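Long-range contacts in TNF receptor-associated factor 5 (Mus musculus, PDB 4GJH), which probably acts as a trimeric signalling adaptor that binds receptor tails of the TNF receptor family through its TRAF domain: residues Phe14-Gly19 / Phe49-Tyr54; Leu26-Thr31 / Ala64-Asn69; Phe83-Gly88 / Glu135-Ser140; Gln100-Met105 / Leu166-Asp171. All coordinates share one frame; numbering follows the deposited sequence.

Interaction 1 of 4, residues Phe14-Gly19 / Phe49-Tyr54; sequences FKQLEG and FSQPFY
Gln-51 packs its carboxamide against Lys-15 and Gln-16 in a surface contact where the last turn of helix 3-19 comes down beside the broken strand 48-54. The contact illustrates how a helix can rest on a sandwich domain largely through one long side chain. Gln-51 CB is directed toward the helix, and the bend at chi2 (-59°) turns CD back over the Lys-15 backbone. Its OE1 then lies 3.3 Å from Gln-16 CA and 3.5 Å from Gln-16 CG, while NE2 faces Lys-15 CB at 3.7 Å. The side chains of Gln-16 and Gln-51 cross at about a right angle, their amide planes 75° apart. This is the junction of the TRAF domain, where the coiled-coil helix passes into the C-terminal beta-sandwich. On the helix's trimer side, Phe-14 meets Phe-14 of the second and third subunits edge-to-face, and Glu-18 makes a salt bridge to Arg-13 of the second subunit. Beyond Gln-51, Gln-16 OE1 approaches Pro-52 CG at 4.1 Å, and Gly-19 CA lies 4.3 Å from Gln-51 CB. The amine of Lys-15 turns instead to Glu-11, one turn earlier on the same helix.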
loop_
_atom_site.group_PDB
_atom_site.type_symbol
_atom_site.label_atom_id
_atom_site.label_comp_id
_atom_site.label_asym_id
_atom_site.label_seq_id
_atom_site.Cartn_x
_atom_site.Cartn_y
_atom_site.Cartn_z
ATOM N N PHE C 14 -12.585 -0.633 -2.495
ATOM C CA PHE C 14 -11.701 -1.765 -2.625
ATOM C C PHE C 14 -10.881 -1.611 -3.899
ATOM O O PHE C 14 -9.672 -1.854 -3.916
ATOM C CB PHE C 14 -12.525 -3.051 -2.698
ATOM C CG PHE C 14 -12.714 -3.731 -1.381
ATOM C CD1 PHE C 14 -11.649 -3.892 -0.507
ATOM C CD2 PHE C 14 -13.953 -4.220 -1.014
ATOM C CE1 PHE C 14 -11.817 -4.528 0.711
ATOM C CE2 PHE C 14 -14.127 -4.857 0.197
ATOM C CZ PHE C 14 -13.054 -5.011 1.061
ATOM N N LYS C 15 -11.548 -1.215 -4.975
ATOM C CA LYS C 15 -10.872 -1.090 -6.259
ATOM C C LYS C 15 -9.762 -0.054 -6.217
ATOM O O LYS C 15 -8.676 -0.284 -6.762
ATOM C CB LYS C 15 -11.870 -0.759 -7.365
ATOM C CG LYS C 15 -12.619 -1.968 -7.902
ATOM C CD LYS C 15 -11.808 -2.651 -8.995
ATOM C CE LYS C 15 -12.245 -4.112 -9.218
ATOM N NZ LYS C 15 -13.688 -4.243 -9.598
ATOM N N GLN C 16 -10.028 1.080 -5.566
ATOM C CA GLN C 16 -9.029 2.138 -5.482
ATOM C C GLN C 16 -7.833 1.669 -4.692
ATOM O O GLN C 16 -6.688 1.844 -5.117
ATOM C CB GLN C 16 -9.582 3.371 -4.791
ATOM C CG GLN C 16 -10.974 3.730 -5.174
ATOM C CD GLN C 16 -11.279 5.155 -4.818
ATOM O OE1 GLN C 16 -11.607 5.963 -5.688
ATOM N NE2 GLN C 16 -11.161 5.485 -3.532
ATOM N N LEU C 17 -8.102 1.088 -3.526
ATOM C CA LEU C 17 -7.026 0.548 -2.701
ATOM C C LEU C 17 -6.180 -0.485 -3.460
ATOM O O LEU C 17 -4.946 -0.485 -3.382
ATOM C CB LEU C 17 -7.582 -0.047 -1.405
ATOM C CG LEU C 17 -7.970 0.948 -0.305
ATOM C CD1 LEU C 17 -8.873 0.298 0.723
ATOM C CD2 LEU C 17 -6.731 1.523 0.368
ATOM N N GLU C 18 -6.842 -1.361 -4.206
ATOM C CA GLU C 18 -6.134 -2.386 -4.959
ATOM C C GLU C 18 -5.325 -1.739 -6.076
ATOM O O GLU C 18 -4.286 -2.266 -6.494
ATOM C CB GLU C 18 -7.120 -3.409 -5.527
ATOM C CG GLU C 18 -7.344 -4.633 -4.636
ATOM C CD GLU C 18 -8.760 -5.226 -4.740
ATOM O OE1 GLU C 18 -9.610 -4.669 -5.468
ATOM O OE2 GLU C 18 -9.023 -6.253 -4.070
ATOM N N GLY C 19 -5.790 -0.584 -6.551
ATOM C CA GLY C 19 -5.151 0.066 -7.677
ATOM C C GLY C 19 -4.123 1.149 -7.387
ATOM O O GLY C 19 -3.396 1.580 -8.290
ATOM N N PHE C 49 -11.913 5.395 -17.068
ATOM C CA PHE C 49 -10.964 5.974 -16.111
ATOM C C PHE C 49 -10.050 4.927 -15.528
ATOM O O PHE C 49 -10.434 3.764 -15.396
ATOM C CB PHE C 49 -11.710 6.616 -14.948
ATOM C CG PHE C 49 -12.462 7.857 -15.323
ATOM C CD1 PHE C 49 -11.847 9.109 -15.271
ATOM C CD2 PHE C 49 -13.782 7.782 -15.730
ATOM C CE1 PHE C 49 -12.541 10.265 -15.617
ATOM C CE2 PHE C 49 -14.482 8.937 -16.079
ATOM C CZ PHE C 49 -13.861 10.179 -16.018
ATOM N N SER C 50 -8.843 5.339 -15.163
ATOM C CA SER C 50 -7.991 4.484 -14.357
ATOM C C SER C 50 -8.359 4.724 -12.908
ATOM O O SER C 50 -9.101 5.644 -12.580
ATOM C CB SER C 50 -6.514 4.811 -14.573
ATOM O OG SER C 50 -6.110 5.924 -13.794
ATOM N N GLN C 51 -7.836 3.887 -12.036
ATOM C CA GLN C 51 -7.912 4.142 -10.618
ATOM C C GLN C 51 -6.939 5.268 -10.301
ATOM O O GLN C 51 -5.966 5.476 -11.011
ATOM C CB GLN C 51 -7.564 2.863 -9.848
ATOM C CG GLN C 51 -8.653 1.809 -9.931
ATOM C CD GLN C 51 -9.989 2.307 -9.371
ATOM O OE1 GLN C 51 -10.038 3.161 -8.472
ATOM N NE2 GLN C 51 -11.078 1.782 -9.912
ATOM N N PRO C 52 -7.208 6.015 -9.236
ATOM C CA PRO C 52 -6.295 7.096 -8.858
ATOM C C PRO C 52 -4.896 6.585 -8.528
ATOM O O PRO C 52 -4.782 5.570 -7.836
ATOM C CB PRO C 52 -6.944 7.653 -7.586
ATOM C CG PRO C 52 -8.405 7.354 -7.767
ATOM C CD PRO C 52 -8.438 6.003 -8.426
ATOM N N PHE C 53 -3.855 7.267 -9.016
ATOM C CA PHE C 53 -2.491 7.029 -8.536
ATOM C C PHE C 53 -1.847 8.316 -8.037
ATOM O O PHE C 53 -2.422 9.388 -8.173
ATOM C CB PHE C 53 -1.623 6.376 -9.591
ATOM C CG PHE C 53 -1.354 7.249 -10.779
ATOM C CD1 PHE C 53 -0.064 7.713 -11.045
ATOM C CD2 PHE C 53 -2.376 7.590 -11.645
ATOM C CE1 PHE C 53 0.198 8.509 -12.155
ATOM C CE2 PHE C 53 -2.131 8.397 -12.761
ATOM C CZ PHE C 53 -0.836 8.854 -13.017
ATOM N N TYR C 54 -0.660 8.201 -7.445
ATOM C CA TYR C 54 -0.068 9.309 -6.702
ATOM C C TYR C 54 1.396 9.492 -6.976
ATOM O O TYR C 54 2.092 8.533 -7.303
ATOM C CB TYR C 54 -0.219 9.051 -5.220
ATOM C CG TYR C 54 -1.633 8.845 -4.794
ATOM C CD1 TYR C 54 -2.339 9.863 -4.187
ATOM C CD2 TYR C 54 -2.272 7.642 -5.011
ATOM C CE1 TYR C 54 -3.637 9.689 -3.789
ATOM C CE2 TYR C 54 -3.576 7.461 -4.617
ATOM C CZ TYR C 54 -4.261 8.495 -3.992
ATOM O OH TYR C 54 -5.579 8.332 -3.565
HETATM O O HOH W 1 -6.407 4.852 -6.044
#

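Interaction 2 of 4, residues Leu26-Thr31 / Ala64-Asn69; sequences LIWKVT and ARAYLN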
loop_
_atom_site.group_PDB
_atom_site.type_symbol
_atom_site.label_atom_id
_atom_site.label_comp_id
_atom_site.label_asym_id
_atom_site.label_seq_id
_atom_site.Cartn_x
_atom_site.Cartn_y
_atom_site.Cartn_z
ATOM N N LEU C 26 1.754 4.844 -13.395
ATOM C CA LEU C 26 0.515 4.090 -13.515
ATOM C C LEU C 26 0.601 3.132 -14.673
ATOM O O LEU C 26 0.926 3.529 -15.792
ATOM C CB LEU C 26 -0.633 5.035 -13.799
ATOM C CG LEU C 26 -2.106 4.596 -13.823
ATOM C CD1 LEU C 26 -2.948 5.209 -14.952
ATOM C CD2 LEU C 26 -2.439 3.170 -13.487
ATOM N N ILE C 27 0.304 1.869 -14.413
ATOM C CA ILE C 27 0.099 0.925 -15.504
ATOM C C ILE C 27 -1.341 0.455 -15.460
ATOM O O ILE C 27 -1.818 -0.060 -14.460
ATOM C CB ILE C 27 1.075 -0.244 -15.449
ATOM C CG1 ILE C 27 2.496 0.302 -15.398
ATOM C CG2 ILE C 27 0.858 -1.156 -16.648
ATOM C CD1 ILE C 27 3.500 -0.635 -15.920
ATOM N N TRP C 28 -2.034 0.670 -16.563
ATOM C CA TRP C 28 -3.478 0.572 -16.604
ATOM C C TRP C 28 -3.853 -0.539 -17.566
ATOM O O TRP C 28 -3.703 -0.406 -18.777
ATOM C CB TRP C 28 -4.045 1.914 -17.067
ATOM C CG TRP C 28 -5.521 1.971 -17.117
ATOM C CD1 TRP C 28 -6.398 1.054 -16.629
ATOM C CD2 TRP C 28 -6.312 3.009 -17.703
ATOM N NE1 TRP C 28 -7.689 1.463 -16.859
ATOM C CE2 TRP C 28 -7.659 2.662 -17.523
ATOM C CE3 TRP C 28 -6.007 4.202 -18.358
ATOM C CZ2 TRP C 28 -8.699 3.461 -17.978
ATOM C CZ3 TRP C 28 -7.036 4.987 -18.802
ATOM C CH2 TRP C 28 -8.368 4.614 -18.605
ATOM N N LYS C 29 -4.316 -1.653 -17.025
ATOM C CA LYS C 29 -4.742 -2.761 -17.864
ATOM C C LYS C 29 -6.179 -2.547 -18.324
ATOM O O LYS C 29 -7.107 -2.369 -17.514
ATOM C CB LYS C 29 -4.610 -4.098 -17.117
ATOM C CG LYS C 29 -5.356 -5.245 -17.774
ATOM C CD LYS C 29 -4.691 -6.589 -17.571
ATOM C CE LYS C 29 -5.349 -7.356 -16.439
ATOM N NZ LYS C 29 -4.949 -8.801 -16.465
ATOM N N VAL C 30 -6.364 -2.564 -19.632
ATOM C CA VAL C 30 -7.696 -2.428 -20.197
ATOM C C VAL C 30 -8.145 -3.731 -20.864
ATOM O O VAL C 30 -7.657 -4.109 -21.930
ATOM C CB VAL C 30 -7.747 -1.257 -21.169
ATOM C CG1 VAL C 30 -9.164 -1.039 -21.644
ATOM C CG2 VAL C 30 -7.244 -0.010 -20.469
ATOM N N THR C 31 -9.071 -4.424 -20.213
ATOM C CA THR C 31 -9.538 -5.709 -20.706
ATOM C C THR C 31 -10.856 -5.519 -21.422
ATOM O O THR C 31 -11.510 -4.486 -21.263
ATOM C CB THR C 31 -9.828 -6.659 -19.561
ATOM O OG1 THR C 31 -10.915 -6.127 -18.793
ATOM C CG2 THR C 31 -8.610 -6.822 -18.673
ATOM N N ALA C 64 -5.852 8.619 -15.133
ATOM C CA ALA C 64 -5.862 8.708 -16.574
ATOM C C ALA C 64 -7.270 8.490 -17.097
ATOM O O ALA C 64 -8.116 7.898 -16.422
ATOM C CB ALA C 64 -4.901 7.692 -17.163
ATOM N N ARG C 65 -7.523 8.970 -18.304
ATOM C CA ARG C 65 -8.835 8.802 -18.901
ATOM C C ARG C 65 -8.691 8.525 -20.369
ATOM O O ARG C 65 -7.953 9.219 -21.048
ATOM C CB ARG C 65 -9.629 10.073 -18.725
ATOM C CG ARG C 65 -10.997 10.025 -19.320
ATOM C CD ARG C 65 -11.608 11.368 -19.106
ATOM N NE ARG C 65 -13.053 11.377 -19.258
ATOM C CZ ARG C 65 -13.835 12.259 -18.652
ATOM N NH1 ARG C 65 -13.285 13.174 -17.857
ATOM N NH2 ARG C 65 -15.151 12.216 -18.834
ATOM N N ALA C 66 -9.383 7.511 -20.865
ATOM C CA ALA C 66 -9.271 7.205 -22.283
ATOM C C ALA C 66 -10.626 7.258 -22.979
ATOM O O ALA C 66 -11.658 6.898 -22.408
ATOM C CB ALA C 66 -8.619 5.864 -22.483
ATOM N N TYR C 67 -10.619 7.751 -24.207
ATOM C CA TYR C 67 -11.789 7.667 -25.064
ATOM C C TYR C 67 -11.475 6.657 -26.132
ATOM O O TYR C 67 -10.745 6.954 -27.086
ATOM C CB TYR C 67 -12.083 9.007 -25.707
ATOM C CG TYR C 67 -12.639 10.025 -24.745
ATOM C CD1 TYR C 67 -13.998 10.286 -24.709
ATOM C CD2 TYR C 67 -11.806 10.726 -23.876
ATOM C CE1 TYR C 67 -14.521 11.211 -23.839
ATOM C CE2 TYR C 67 -12.324 11.661 -23.006
ATOM C CZ TYR C 67 -13.687 11.900 -22.996
ATOM O OH TYR C 67 -14.242 12.820 -22.142
ATOM N N LEU C 68 -12.006 5.453 -25.949
ATOM C CA LEU C 68 -11.670 4.346 -26.828
ATOM C C LEU C 68 -12.055 4.623 -28.260
ATOM O O LEU C 68 -11.347 4.214 -29.177
ATOM C CB LEU C 68 -12.295 3.053 -26.328
ATOM C CG LEU C 68 -11.546 2.456 -25.120
ATOM C CD1 LEU C 68 -12.092 1.078 -24.806
ATOM C CD2 LEU C 68 -10.048 2.406 -25.378
ATOM N N ASN C 69 -13.161 5.341 -28.449
ATOM C CA ASN C 69 -13.577 5.708 -29.787
ATOM C C ASN C 69 -13.216 7.156 -30.111
ATOM O O ASN C 69 -13.831 7.804 -30.973
ATOM C CB ASN C 69 -15.067 5.442 -29.991
ATOM C CG ASN C 69 -15.474 5.575 -31.444
ATOM O OD1 ASN C 69 -14.728 5.167 -32.349
ATOM N ND2 ASN C 69 -16.644 6.177 -31.682
#
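Trp-28 and Leu-26 of strand 25-30 meet Ala-64 and Ala-66 of strand 61-67 inside the TRAF-C beta-sandwich, where the two antiparallel sheets face each other. It is a worked example of large-to-small packing between sheets. The strand segments run 34° apart, with a closest axis approach of 9.9 Å, too far apart for backbone pairing, so side chains of strand 25-30 reach across to the alanines and the backbone of strand 61-67. Trp-28 CG is anti to the backbone N (chi1 -178°); the six-membered ring of the indole does the touching on the facing strand. Its CZ3 atom lies 3.8 Å from Ala-64 CB, and CH2 stands 4.1 Å from Ala-66 CB; Ala-66 N sits at the ring edge, in its plane. Leu-26 CD1 touches Ala-64 CB from a second direction at 3.9 Å. One face of the indole carries Val-30 CG2, offset toward the rim. Around this buried patch, Ser-50 of strand 48-54 touches both Leu-26 and Trp-28, Val-168 of strand 164-170 packs on Ala-64, and the Leu-68 side chain packs on Tyr-33 and Lys-36 of helix 33-41.

Interaction 3 of 4, residues Phe83-Gly88 / Glu135-Ser140; sequences FVVMRG and EMNIAS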
loop_
_atom_site.group_PDB
_atom_site.type_symbol
_atom_site.label_atom_id
_atom_site.label_comp_id
_atom_site.label_asym_id
_atom_site.label_seq_id
_atom_site.Cartn_x
_atom_site.Cartn_y
_atom_site.Cartn_z
ATOM N N PHE C 83 -4.513 12.886 -19.376
ATOM C CA PHE C 83 -3.972 12.917 -18.033
ATOM C C PHE C 83 -4.894 13.788 -17.209
ATOM O O PHE C 83 -5.481 14.704 -17.743
ATOM C CB PHE C 83 -2.562 13.508 -18.069
ATOM C CG PHE C 83 -1.936 13.708 -16.710
ATOM C CD1 PHE C 83 -1.456 12.622 -15.968
ATOM C CD2 PHE C 83 -1.797 14.981 -16.185
ATOM C CE1 PHE C 83 -0.867 12.811 -14.719
ATOM C CE2 PHE C 83 -1.203 15.176 -14.935
ATOM C CZ PHE C 83 -0.736 14.088 -14.200
ATOM N N VAL C 84 -5.021 13.498 -15.913
ATOM C CA VAL C 84 -5.957 14.221 -15.042
ATOM C C VAL C 84 -5.437 14.431 -13.619
ATOM O O VAL C 84 -5.154 13.469 -12.897
ATOM C CB VAL C 84 -7.282 13.464 -14.864
ATOM C CG1 VAL C 84 -8.151 14.218 -13.897
ATOM C CG2 VAL C 84 -7.978 13.249 -16.186
ATOM N N VAL C 85 -5.341 15.688 -13.213
ATOM C CA VAL C 85 -5.069 16.023 -11.825
ATOM C C VAL C 85 -6.369 15.988 -11.042
ATOM O O VAL C 85 -7.340 16.658 -11.405
ATOM C CB VAL C 85 -4.484 17.427 -11.684
ATOM C CG1 VAL C 85 -4.237 17.750 -10.229
ATOM C CG2 VAL C 85 -3.218 17.559 -12.497
ATOM N N MET C 86 -6.387 15.216 -9.964
ATOM C CA MET C 86 -7.578 15.111 -9.149
ATOM C C MET C 86 -7.358 15.923 -7.901
ATOM O O MET C 86 -6.236 16.328 -7.625
ATOM C CB MET C 86 -7.839 13.653 -8.787
ATOM C CG MET C 86 -7.722 12.709 -9.969
ATOM S SD MET C 86 -8.193 11.022 -9.566
ATOM C CE MET C 86 -9.898 11.291 -9.106
ATOM N N ARG C 87 -8.428 16.166 -7.150
ATOM C CA ARG C 87 -8.294 16.789 -5.841
ATOM C C ARG C 87 -7.607 15.821 -4.878
ATOM O O ARG C 87 -8.052 14.692 -4.681
ATOM C CB ARG C 87 -9.647 17.223 -5.281
ATOM C CG ARG C 87 -9.560 17.720 -3.848
ATOM C CD ARG C 87 -10.816 18.471 -3.426
ATOM N NE ARG C 87 -12.030 17.680 -3.611
ATOM C CZ ARG C 87 -13.200 18.189 -3.974
ATOM N NH1 ARG C 87 -13.309 19.490 -4.203
ATOM N NH2 ARG C 87 -14.257 17.402 -4.118
ATOM N N GLY C 88 -6.502 16.264 -4.294
ATOM C CA GLY C 88 -5.774 15.455 -3.342
ATOM C C GLY C 88 -6.046 15.868 -1.902
ATOM O O GLY C 88 -6.433 17.013 -1.629
ATOM N N GLU C 135 -13.840 17.733 -7.932
ATOM C CA GLU C 135 -13.293 16.396 -7.901
ATOM C C GLU C 135 -12.027 16.290 -8.763
ATOM O O GLU C 135 -11.068 15.622 -8.377
ATOM C CB GLU C 135 -14.369 15.384 -8.319
ATOM C CG GLU C 135 -13.994 13.938 -8.086
ATOM C CD GLU C 135 -13.352 13.734 -6.729
ATOM O OE1 GLU C 135 -13.960 14.146 -5.713
ATOM O OE2 GLU C 135 -12.231 13.179 -6.680
ATOM N N MET C 136 -12.003 16.951 -9.916
ATOM C CA MET C 136 -10.823 16.871 -10.780
ATOM C C MET C 136 -10.753 17.935 -11.867
ATOM O O MET C 136 -11.758 18.275 -12.481
ATOM C CB MET C 136 -10.706 15.488 -11.418
ATOM C CG MET C 136 -11.948 15.018 -12.080
ATOM S SD MET C 136 -11.797 13.302 -12.633
ATOM C CE MET C 136 -13.527 12.842 -12.842
ATOM N N ASN C 137 -9.550 18.447 -12.106
ATOM C CA ASN C 137 -9.327 19.424 -13.163
ATOM C C ASN C 137 -9.655 18.901 -14.568
ATOM O O ASN C 137 -9.805 17.690 -14.781
ATOM C CB ASN C 137 -7.890 19.917 -13.109
ATOM C CG ASN C 137 -7.605 20.732 -11.866
ATOM O OD1 ASN C 137 -8.521 21.137 -11.136
ATOM N ND2 ASN C 137 -6.331 21.002 -11.632
ATOM N N ILE C 138 -9.771 19.822 -15.523
ATOM C CA ILE C 138 -10.024 19.426 -16.895
ATOM C C ILE C 138 -8.871 18.568 -17.375
ATOM O O ILE C 138 -7.714 18.835 -17.058
ATOM C CB ILE C 138 -10.187 20.640 -17.839
ATOM C CG1 ILE C 138 -11.559 21.302 -17.644
ATOM C CG2 ILE C 138 -10.000 20.224 -19.300
ATOM C CD1 ILE C 138 -11.532 22.553 -16.765
ATOM N N ALA C 139 -9.201 17.535 -18.136
ATOM C CA ALA C 139 -8.210 16.592 -18.608
ATOM C C ALA C 139 -7.352 17.265 -19.649
ATOM O O ALA C 139 -7.731 18.284 -20.216
ATOM C CB ALA C 139 -8.886 15.353 -19.189
ATOM N N SER C 140 -6.191 16.687 -19.904
ATOM C CA SER C 140 -5.274 17.240 -20.872
ATOM C C SER C 140 -4.411 16.113 -21.391
ATOM O O SER C 140 -3.951 15.279 -20.618
ATOM C CB SER C 140 -4.410 18.322 -20.218
ATOM O OG SER C 140 -3.045 18.183 -20.600
#
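Phe-83 and Ser-140 pair through their backbones as an antiparallel hydrogen-bonded pair, Phe-83 N reaching Ser-140 O at 2.8 Å and Ser-140 N returning to Phe-83 O at 3.0 Å. Farther along, Asn-137 N binds Val-85 O at 2.9 Å, and Arg-87 N binds Glu-135 O at 3.0 Å. Between the Phe-83/Ser-140 pair and the single Met-86/Met-136 bridge the register slips by one residue. Side chains fill in around the backbone. Val-84 divides its methyls, CG1 meeting Met-136 CB and CG2 meeting Ala-139 CB, each at 3.8 Å. The side chains of Asn-137 and Val-85 lie side by side, pointing the same way, while Asn-137 ND2 is held by the carbonyls of Ser-128 and Lys-130. In the next shell, Phe-83 turns its ring inward to Val-168 and Val-170 of the opposite sheet, and Met-86 rests on Pro-52. The arrangement ties the loop leading to strand 142-147 against strand 78-85 of the TRAF-C sandwich, extending sheet-like pairing past the regular strands. At the exposed end, Arg-87 NH2 makes a long salt bridge of 3.6 Å to Glu-135 OE1, the guanidinium and carboxylate planes 87° apart. Glu-135 OE2 also has a salt bridge to Arg-61, so its charge is probably shared between two arginines; the attraction of Arg-87 is probably modest, and the backbone bonds probably contribute more to this join.

Interaction 4 of 4, residues Gln100-Met105 / Leu166-Asp171; sequences QRVTLM and LKVAVD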
loop_
_atom_site.group_PDB
_atom_site.type_symbol
_atom_site.label_atom_id
_atom_site.label_comp_id
_atom_site.label_asym_id
_atom_site.label_seq_id
_atom_site.Cartn_x
_atom_site.Cartn_y
_atom_site.Cartn_z
ATOM N N GLN C 100 5.122 19.172 -13.492
ATOM C CA GLN C 100 5.976 18.026 -13.787
ATOM C C GLN C 100 5.862 17.587 -15.232
ATOM O O GLN C 100 4.809 17.714 -15.840
ATOM C CB GLN C 100 5.593 16.860 -12.884
ATOM C CG GLN C 100 5.459 17.242 -11.404
ATOM C CD GLN C 100 6.756 17.781 -10.796
ATOM O OE1 GLN C 100 7.701 17.028 -10.547
ATOM N NE2 GLN C 100 6.803 19.090 -10.562
ATOM N N ARG C 101 6.942 17.055 -15.786
ATOM C CA ARG C 101 6.844 16.435 -17.107
ATOM C C ARG C 101 6.002 15.165 -17.003
ATOM O O ARG C 101 6.038 14.454 -15.989
ATOM C CB ARG C 101 8.234 16.133 -17.677
ATOM C CG ARG C 101 8.228 15.167 -18.842
ATOM C CD ARG C 101 9.599 15.081 -19.505
ATOM N NE ARG C 101 10.064 16.390 -19.974
ATOM C CZ ARG C 101 9.635 16.996 -21.083
ATOM N NH1 ARG C 101 8.711 16.421 -21.859
ATOM N NH2 ARG C 101 10.124 18.187 -21.415
ATOM N N VAL C 102 5.225 14.888 -18.040
ATOM C CA VAL C 102 4.374 13.701 -18.053
ATOM C C VAL C 102 4.572 12.898 -19.329
ATOM O O VAL C 102 4.752 13.449 -20.409
ATOM C CB VAL C 102 2.895 14.073 -17.939
ATOM C CG1 VAL C 102 2.030 12.833 -17.997
ATOM C CG2 VAL C 102 2.636 14.852 -16.662
ATOM N N THR C 103 4.549 11.582 -19.200
ATOM C CA THR C 103 4.711 10.720 -20.358
ATOM C C THR C 103 3.561 9.741 -20.423
ATOM O O THR C 103 3.193 9.138 -19.420
ATOM C CB THR C 103 6.044 9.957 -20.334
ATOM O OG1 THR C 103 7.133 10.892 -20.320
ATOM C CG2 THR C 103 6.156 9.067 -21.568
ATOM N N LEU C 104 2.994 9.617 -21.616
ATOM C CA LEU C 104 1.824 8.801 -21.884
ATOM C C LEU C 104 2.245 7.687 -22.811
ATOM O O LEU C 104 2.980 7.935 -23.769
ATOM C CB LEU C 104 0.762 9.641 -22.582
ATOM C CG LEU C 104 0.208 10.808 -21.768
ATOM C CD1 LEU C 104 -0.846 11.577 -22.572
ATOM C CD2 LEU C 104 -0.388 10.267 -20.494
ATOM N N MET C 105 1.778 6.470 -22.543
ATOM C CA MET C 105 2.237 5.313 -23.305
ATOM C C MET C 105 1.187 4.250 -23.551
ATOM O O MET C 105 0.289 4.019 -22.740
ATOM C CB MET C 105 3.423 4.650 -22.626
ATOM C CG MET C 105 4.675 5.486 -22.558
ATOM S SD MET C 105 6.034 4.483 -21.918
ATOM C CE MET C 105 6.138 5.144 -20.252
ATOM N N LEU C 166 -2.033 0.687 -20.833
ATOM C CA LEU C 166 -1.590 2.072 -20.934
ATOM C C LEU C 166 -0.738 2.416 -19.737
ATOM O O LEU C 166 -0.957 1.918 -18.644
ATOM C CB LEU C 166 -2.760 3.058 -21.008
ATOM C CG LEU C 166 -3.781 2.679 -22.055
ATOM C CD1 LEU C 166 -5.074 3.479 -21.974
ATOM C CD2 LEU C 166 -3.140 2.632 -23.433
ATOM N N LYS C 167 0.225 3.297 -19.951
ATOM C CA LYS C 167 1.134 3.683 -18.903
ATOM C C LYS C 167 1.279 5.191 -18.835
ATOM O O LYS C 167 1.539 5.840 -19.828
ATOM C CB LYS C 167 2.502 3.034 -19.132
ATOM C CG LYS C 167 3.551 3.438 -18.105
ATOM C CD LYS C 167 4.823 2.608 -18.249
ATOM C CE LYS C 167 5.966 3.232 -17.457
ATOM N NZ LYS C 167 7.122 2.317 -17.310
ATOM N N VAL C 168 1.109 5.747 -17.648
ATOM C CA VAL C 168 1.430 7.143 -17.417
ATOM C C VAL C 168 2.605 7.212 -16.466
ATOM O O VAL C 168 2.671 6.459 -15.493
ATOM C CB VAL C 168 0.257 7.891 -16.789
ATOM C CG1 VAL C 168 0.638 9.335 -16.524
ATOM C CG2 VAL C 168 -0.984 7.811 -17.704
ATOM N N ALA C 169 3.545 8.103 -16.742
ATOM C CA ALA C 169 4.684 8.281 -15.850
ATOM C C ALA C 169 4.952 9.753 -15.634
ATOM O O ALA C 169 5.188 10.508 -16.583
ATOM C CB ALA C 169 5.910 7.607 -16.407
ATOM N N VAL C 170 4.916 10.156 -14.374
ATOM C CA VAL C 170 5.150 11.540 -14.007
ATOM C C VAL C 170 6.593 11.688 -13.562
ATOM O O VAL C 170 7.071 10.899 -12.754
ATOM C CB VAL C 170 4.191 11.970 -12.870
ATOM C CG1 VAL C 170 4.583 13.307 -12.299
ATOM C CG2 VAL C 170 2.763 12.011 -13.382
ATOM N N ASP C 171 7.292 12.693 -14.083
ATOM C CA ASP C 171 8.646 12.956 -13.623
ATOM C C ASP C 171 8.651 13.616 -12.248
ATOM O O ASP C 171 8.074 14.698 -12.075
ATOM C CB ASP C 171 9.412 13.828 -14.615
ATOM C CG ASP C 171 10.857 14.033 -14.196
ATOM O OD1 ASP C 171 11.665 13.107 -14.431
ATOM O OD2 ASP C 171 11.174 15.098 -13.618
#
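Met-105 has CG anti to its carbonyl carbon (chi1 -65°), whereas Lys-167, beside it and pointing the same way, has CG anti to its backbone N (chi1 177°) and an extended chain beyond; the Met-105 chain bends at chi3 and brings CE beside the Lys-167 CD and CE methylenes. The two belong to strands 101-106 and 164-170, central neighbours in one four-stranded antiparallel sheet of the TRAF-C beta-sandwich, and they show how an antiparallel ladder sorts its side chains. The strand segments run 171° apart. Thr-103 and Ala-169 form a hydrogen-bonded pair, each N bonded to the other's O at 2.9 Å; Lys-167 N binds Met-105 O, while the return bond from Met-105 N is weak. Beyond the non-hydrogen-bonded pair Val-102/Val-170, Asp-171 N bonds to Arg-101 O at 2.9 Å. Val-102, Leu-104, Val-168 and Val-170 occupy the buried face, where Val-102 CG1 meets Val-168 CG1 at 4.0 Å and Leu-81 from the opposing sheet packs on Leu-104. The other face bears Thr-103, Ala-169 and the Met-105/Lys-167 pair; there Thr-103 OG1 is hydrogen-bonded to Thr-119 of strand 116-121. Leu-104 runs alongside Val-168, its CD2 standing 3.8 Å from Val-168 CG2.

The four contacts lie in one TRAF domain, in and between the two sheets of its sandwich. Interaction 1 seats the trimer-forming helix on the sheet that also holds strands 61-67 and 78-85, the strands of interactions 2 and 3. Interaction 4 lies within the other sheet, and interaction 2 joins the two: its strand 25-30 is the sheet neighbour of strand 164-170 in interaction 4. Centres are about 12 Å apart for interactions 1 and 2 and about 16 Å for 1 and 4. Along the chain, 1 interlaces with 2 and 3 interlaces with 4, the first couple closing before the second opens. Phe-53 and Phe-83 both reach Val-168, so Val-168 of interaction 4 is a common neighbour of interactions 1 and 3 in the core.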